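Local coordinates for protein putative fumarylpyruvate hydrolase (Burkholderia cenocepacia, PDB 4MAQ) that belongs to the fumarylacetoacetate hydrolase family, probably works as an enzyme, and is found here as an assembly of two protein chains, at residues D67-A72 with G202-T207; A77-P80 with D84-H87; E90-I95 with G146-L151. All blocks are in the same frame, centred on the assembly; numbering follows the deposited sequence.

Contact 1: D67-A72 with G202-T207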
# COMPACT_ATOMS: atom_id res chain seq x y z
N ASP B 67 5.65 4.52 3.60
CA ASP B 67 7.07 4.64 3.87
C ASP B 67 7.95 4.54 2.63
O ASP B 67 9.17 4.57 2.75
CB ASP B 67 7.52 3.69 4.98
CG ASP B 67 7.52 2.25 4.53
OD1 ASP B 67 6.51 1.80 3.96
OD2 ASP B 67 8.53 1.56 4.77
N ALA B 68 7.35 4.46 1.43
CA ALA B 68 8.10 4.63 0.19
C ALA B 68 8.33 6.10 -0.13
O ALA B 68 9.07 6.43 -1.06
CB ALA B 68 7.33 4.00 -0.96
N ILE B 69 7.67 6.99 0.62
CA ILE B 69 7.85 8.43 0.45
C ILE B 69 9.11 8.82 1.20
O ILE B 69 9.19 8.68 2.44
CB ILE B 69 6.63 9.22 0.98
CG1 ILE B 69 5.34 8.73 0.28
CG2 ILE B 69 6.85 10.71 0.84
CD1 ILE B 69 5.36 8.77 -1.24
N VAL B 70 10.11 9.27 0.45
CA VAL B 70 11.42 9.60 0.96
C VAL B 70 11.79 11.00 0.47
O VAL B 70 11.15 11.54 -0.43
CB VAL B 70 12.48 8.57 0.48
CG1 VAL B 70 12.13 7.18 0.98
CG2 VAL B 70 12.68 8.61 -1.04
N PRO B 71 12.83 11.60 1.07
CA PRO B 71 13.20 12.94 0.60
C PRO B 71 13.73 12.94 -0.83
O PRO B 71 14.52 12.07 -1.23
CB PRO B 71 14.32 13.36 1.58
CG PRO B 71 14.07 12.52 2.79
CD PRO B 71 13.60 11.20 2.25
N ALA B 72 13.28 13.92 -1.60
CA ALA B 72 13.80 14.14 -2.96
C ALA B 72 15.07 14.99 -2.87
O ALA B 72 15.15 16.09 -3.41
CB ALA B 72 12.74 14.82 -3.82
N GLY B 202 -3.60 13.33 5.79
CA GLY B 202 -2.37 12.58 5.70
C GLY B 202 -2.17 11.90 4.36
O GLY B 202 -1.06 11.48 4.06
N ASP B 203 -3.22 11.81 3.54
CA ASP B 203 -3.06 11.22 2.21
C ASP B 203 -2.26 12.10 1.26
O ASP B 203 -2.32 13.33 1.32
CB ASP B 203 -4.42 10.87 1.59
CG ASP B 203 -5.07 9.68 2.27
OD1 ASP B 203 -4.33 8.92 2.96
OD2 ASP B 203 -6.29 9.49 2.11
N LEU B 204 -1.48 11.43 0.40
CA LEU B 204 -0.78 12.10 -0.69
C LEU B 204 -1.35 11.57 -2.00
O LEU B 204 -1.61 10.38 -2.12
CB LEU B 204 0.74 11.85 -0.66
CG LEU B 204 1.49 12.35 0.57
CD1 LEU B 204 2.97 11.96 0.43
CD2 LEU B 204 1.34 13.85 0.75
N ILE B 205 -1.51 12.47 -2.99
CA ILE B 205 -1.94 12.07 -4.31
C ILE B 205 -0.94 12.57 -5.34
O ILE B 205 -0.67 13.78 -5.44
CB ILE B 205 -3.34 12.61 -4.65
CG1 ILE B 205 -4.38 12.21 -3.58
CG2 ILE B 205 -3.76 12.13 -6.04
CD1 ILE B 205 -5.73 12.91 -3.79
N PHE B 206 -0.37 11.63 -6.09
CA PHE B 206 0.50 11.94 -7.22
C PHE B 206 -0.43 12.07 -8.42
O PHE B 206 -1.18 11.15 -8.74
CB PHE B 206 1.46 10.79 -7.47
CG PHE B 206 2.67 10.75 -6.58
CD1 PHE B 206 2.54 10.59 -5.20
CD2 PHE B 206 3.93 10.81 -7.13
CE1 PHE B 206 3.67 10.50 -4.39
CE2 PHE B 206 5.07 10.74 -6.32
CZ PHE B 206 4.93 10.57 -4.94
N THR B 207 -0.41 13.24 -9.06
CA THR B 207 -1.47 13.66 -9.99
C THR B 207 -1.17 13.44 -11.48
O THR B 207 -1.92 13.91 -12.34
CB THR B 207 -1.87 15.15 -9.77
OG1 THR B 207 -0.73 16.01 -9.92
CG2 THR B 207 -2.44 15.34 -8.38

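Contact 2: A77-P80 with D84-H87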
# COMPACT_ATOMS: atom_id res chain seq x y z
N ALA B 77 18.01 5.55 -3.24
CA ALA B 77 18.60 4.24 -3.57
C ALA B 77 18.08 3.67 -4.89
O ALA B 77 16.91 3.81 -5.24
CB ALA B 77 18.32 3.26 -2.45
N TYR B 78 18.97 3.00 -5.62
CA TYR B 78 18.57 2.24 -6.81
C TYR B 78 18.09 0.87 -6.30
O TYR B 78 18.84 0.19 -5.59
CB TYR B 78 19.77 2.11 -7.76
CG TYR B 78 19.44 1.60 -9.14
CD1 TYR B 78 19.31 0.24 -9.39
CD2 TYR B 78 19.26 2.49 -10.21
CE1 TYR B 78 19.00 -0.23 -10.66
CE2 TYR B 78 18.95 2.03 -11.48
CZ TYR B 78 18.83 0.66 -11.70
OH TYR B 78 18.52 0.16 -12.95
N PRO B 79 16.84 0.47 -6.61
CA PRO B 79 16.25 -0.72 -5.99
C PRO B 79 16.83 -2.02 -6.59
O PRO B 79 17.39 -1.99 -7.69
CB PRO B 79 14.75 -0.58 -6.35
CG PRO B 79 14.78 0.10 -7.68
CD PRO B 79 15.92 1.10 -7.58
N PRO B 80 16.67 -3.14 -5.87
CA PRO B 80 17.03 -4.44 -6.42
C PRO B 80 16.01 -4.86 -7.50
O PRO B 80 14.98 -4.18 -7.71
CB PRO B 80 16.93 -5.37 -5.19
CG PRO B 80 15.85 -4.74 -4.34
CD PRO B 80 15.99 -3.26 -4.56
N ASP B 84 15.98 -1.35 -15.13
CA ASP B 84 15.23 -0.35 -15.90
C ASP B 84 14.33 0.52 -15.01
O ASP B 84 13.11 0.36 -14.97
CB ASP B 84 14.44 -1.03 -17.03
CG ASP B 84 13.93 -0.06 -18.09
OD1 ASP B 84 14.50 1.03 -18.25
OD2 ASP B 84 12.95 -0.42 -18.78
N LEU B 85 14.97 1.43 -14.27
CA LEU B 85 14.29 2.35 -13.34
C LEU B 85 13.83 3.57 -14.10
O LEU B 85 14.67 4.24 -14.71
CB LEU B 85 15.25 2.76 -12.24
CG LEU B 85 14.68 3.61 -11.11
CD1 LEU B 85 13.71 2.84 -10.24
CD2 LEU B 85 15.86 4.08 -10.28
N HIS B 86 12.53 3.86 -14.09
CA HIS B 86 12.04 5.03 -14.80
C HIS B 86 11.59 6.15 -13.88
O HIS B 86 11.16 5.88 -12.75
CB HIS B 86 10.90 4.65 -15.75
CG HIS B 86 11.41 4.01 -17.01
ND1 HIS B 86 10.78 4.14 -18.22
CD2 HIS B 86 12.51 3.25 -17.23
CE1 HIS B 86 11.46 3.48 -19.14
NE2 HIS B 86 12.52 2.93 -18.57
N HIS B 87 11.65 7.38 -14.39
CA HIS B 87 11.18 8.57 -13.66
C HIS B 87 9.90 9.12 -14.27
O HIS B 87 9.74 9.11 -15.49
CB HIS B 87 12.23 9.71 -13.71
CG HIS B 87 12.64 10.11 -15.11
ND1 HIS B 87 11.85 10.90 -15.93
CD2 HIS B 87 13.75 9.81 -15.83
CE1 HIS B 87 12.49 11.09 -17.09
NE2 HIS B 87 13.63 10.42 -17.06
O HOH W 1 17.83 1.85 -14.87

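Contact 3: E90-I95 with G146-L151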
# COMPACT_ATOMS: atom_id res chain seq x y z
N GLU B 90 5.87 14.59 -10.99
CA GLU B 90 4.44 14.81 -10.68
C GLU B 90 4.24 15.87 -9.61
O GLU B 90 5.03 15.95 -8.68
CB GLU B 90 3.79 13.50 -10.22
CG GLU B 90 4.11 12.38 -11.18
CD GLU B 90 3.16 11.22 -11.20
OE1 GLU B 90 2.05 11.27 -10.64
OE2 GLU B 90 3.55 10.25 -11.88
N LEU B 91 3.15 16.62 -9.74
CA LEU B 91 2.63 17.43 -8.64
C LEU B 91 2.01 16.51 -7.58
O LEU B 91 1.18 15.66 -7.90
CB LEU B 91 1.59 18.46 -9.12
CG LEU B 91 0.98 19.32 -8.02
CD1 LEU B 91 1.99 20.34 -7.53
CD2 LEU B 91 -0.27 20.01 -8.53
N VAL B 92 2.43 16.67 -6.33
CA VAL B 92 1.90 15.87 -5.22
C VAL B 92 0.97 16.75 -4.37
O VAL B 92 1.31 17.88 -3.99
CB VAL B 92 3.04 15.32 -4.35
CG1 VAL B 92 2.49 14.61 -3.11
CG2 VAL B 92 3.89 14.34 -5.16
N VAL B 93 -0.26 16.26 -4.15
CA VAL B 93 -1.26 16.95 -3.34
C VAL B 93 -1.37 16.30 -1.98
O VAL B 93 -1.50 15.07 -1.89
CB VAL B 93 -2.63 16.90 -4.06
CG1 VAL B 93 -3.63 17.71 -3.27
CG2 VAL B 93 -2.51 17.44 -5.49
N ALA B 94 -1.27 17.10 -0.92
CA ALA B 94 -1.34 16.59 0.46
C ALA B 94 -2.69 16.93 1.06
O ALA B 94 -3.09 18.09 1.05
CB ALA B 94 -0.22 17.20 1.29
N ILE B 95 -3.39 15.92 1.59
CA ILE B 95 -4.76 16.09 2.08
C ILE B 95 -4.77 16.44 3.57
O ILE B 95 -4.06 15.82 4.37
CB ILE B 95 -5.55 14.79 1.83
CG1 ILE B 95 -5.57 14.49 0.32
CG2 ILE B 95 -6.97 14.82 2.44
CD1 ILE B 95 -6.24 15.56 -0.55
N GLY B 146 8.98 6.77 -4.07
CA GLY B 146 8.29 8.05 -4.19
C GLY B 146 9.01 9.20 -3.50
O GLY B 146 8.53 9.74 -2.50
N PRO B 147 10.18 9.59 -4.07
CA PRO B 147 10.81 10.78 -3.51
C PRO B 147 9.90 12.01 -3.66
O PRO B 147 9.30 12.22 -4.71
CB PRO B 147 12.09 10.97 -4.36
CG PRO B 147 12.20 9.79 -5.23
CD PRO B 147 10.95 8.99 -5.18
N VAL B 148 9.79 12.81 -2.59
CA VAL B 148 8.94 14.01 -2.57
C VAL B 148 9.74 15.15 -1.92
O VAL B 148 10.49 14.92 -0.95
CB VAL B 148 7.60 13.76 -1.81
CG1 VAL B 148 6.70 15.00 -1.77
CG2 VAL B 148 6.81 12.60 -2.41
N THR B 149 9.54 16.37 -2.40
CA THR B 149 10.12 17.55 -1.77
C THR B 149 9.45 17.87 -0.44
O THR B 149 8.36 17.36 -0.13
CB THR B 149 9.98 18.79 -2.66
OG1 THR B 149 8.59 19.10 -2.86
CG2 THR B 149 10.70 18.57 -4.00
N ALA B 150 10.05 18.77 0.32
CA ALA B 150 9.32 19.40 1.38
C ALA B 150 7.99 19.97 0.83
O ALA B 150 7.91 20.45 -0.33
CB ALA B 150 10.18 20.49 2.02
N LEU B 151 6.96 19.88 1.66
CA LEU B 151 5.65 20.39 1.31
C LEU B 151 5.48 21.85 1.70
O LEU B 151 6.03 22.30 2.71
CB LEU B 151 4.56 19.57 1.99
CG LEU B 151 4.62 18.05 1.79
CD1 LEU B 151 3.44 17.42 2.50
CD2 LEU B 151 4.65 17.61 0.32

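Contact 1: D67-A72 with G202-T207
Asp203 OD1, gripped by the backbone N of Arg35 and in a salt bridge with Arg34 NE, holds the approach to strand 204-206, from which Leu204 and Phe206 reach inward to Ile69. The meeting lies within the mixed sheet of the fumarylacetoacetate hydrolase fold. It illustrates how strands that are not paired in such a sheet can meet through apolar side chains, since the backbones stand well apart, with the CA atoms of Ile69 and Leu204 9.4 Å from each other. Ile69 and Leu204 meet tip to tip. Leu204 CD1, carried outward by an extended second torsion (chi2 178°), comes to 4.0 Å from Ile69 CG1 and 4.1 Å from Ile69 CG2, and so touches both branches of the isoleucine. Val36 and Val148 also pack on Ile69, while Val92 and Val148 press on Phe206, which makes the meeting part of a larger buried core. At the start of 67-72 the character changes: the carboxylate of Asp67 forms salt bridges with Arg34 and Arg35 of the second subunit. Back in the core, Ile69 CD1 lies at the edge of the Phe206 ring, near its plane, 4.0 Å from Phe206 CE1 and 4.1 Å from Phe206 CZ.

Contact 2: A77-P80 with D84-H87
Tyr78 and Leu85 mark the closest approach of two backbones that run in roughly opposite directions, their CA atoms 7.8 Å apart, where the loop after strand 75-76 turns back beside the beginning of strand 85-95. At that spacing the side chains and a water do the joining. Leu85 makes all the apolar contacts on the strand side. With its CG anti to the backbone N (chi1 -175°), the fork of the leucine reaches the loop, where CD1 meets Pro79 and CD2 lies mainly on Tyr78 but also near Pro79 CD. Leu85 CD2 is 3.8 Å from Tyr78 CD2, obliquely placed on the ring, and Leu85 CB comes equally near, 3.8 Å, to Tyr78 CE2; the two side chains lie alongside one another, pointing opposite ways. The other methyl, Leu85 CD1, rests on the ring of Pro79, 3.9 Å from both its CG and its CD. Phe142 packs on Pro79 and Leu85 together and thickens this patch, while Pro218 touches Tyr78.

The polar half begins where the tyrosine ends. Water 1 sits in the plane of the ring, 2.6 Å from Tyr78 OH, and accepts a hydrogen bond from Leu85 N at 3.0 Å. One water thus bridges loop and strand next to the apolar patch. Asp84 N instead bonds to Thr82 OG1 in the turn between the segments. Beyond it, His86 NE2 gives Asp84 OD1 a weak bond of 2.8 Å, bent to 129° although the oxygen lies in the plane of the imidazole. The chemistry implies a division of labour: leucine, proline and the tyrosine ring fill the space between loop and strand, while the water accepts from the strand's first N-H and gives the phenolic oxygen a polar partner.

Contact 3: E90-I95 with G146-L151
A purely apolar meeting of side chains joins strands 85-95 and 146-153, which are second neighbours in the mixed sheet, each pairing antiparallel with strand 111-122. The CA atoms of Val92 and Val148 are nevertheless 7.7 Å apart, a closeness consistent with curvature of the sheet, and side chains bridge the gap. Ala94 CB meets Leu151 CD1 at 3.9 Å. In the leucine, CD1 lies anti to CA (chi2 -178°), which places it at the far end of the side chain, and a long residue makes up for the short one facing it. Val92 CG2 and Val148 CG2 make a looser pair at 4.4 Å, and a second conformer of Val148 leaves its detail uncertain. Between Val148 and Leu151 the chain leaves its regular course. There Thr149 OG1 donates to Ala150 O at 2.9 Å from above the carbonyl plane, 42° out of it, and the same hydroxyl oxygen is also bonded to Val116 N, which ties this irregular part to the strand between. Backbone bonds of Val92 with Gly115 and of Ala94 with Trp112 pair strand 85-95 with 111-122; on its other edge it pairs with strand 204-206, whose Leu204 packs against Ala94.

Following the chain from its N terminus, 67-72 comes first but waits until 202-207 for its partner, so contact 1 closes a long loop that encloses the other two. Within it, contact 2 closes a short turn into strand 85-95. Contact 3 opens later on that same strand and closes at 146-151; contacts 2 and 3 follow in series, and none cross. Contacts 1 and 3 share one core, their centres about 5 Å apart: contact 1 joins strand 69-71 to 204-206 and contact 3 joins 85-95 to 146-153, all in one mixed sheet. Contact 2 lies toward the periphery, its centre about 17 Å from that of contact 1. Strand 85-95 links the core with that outer turn.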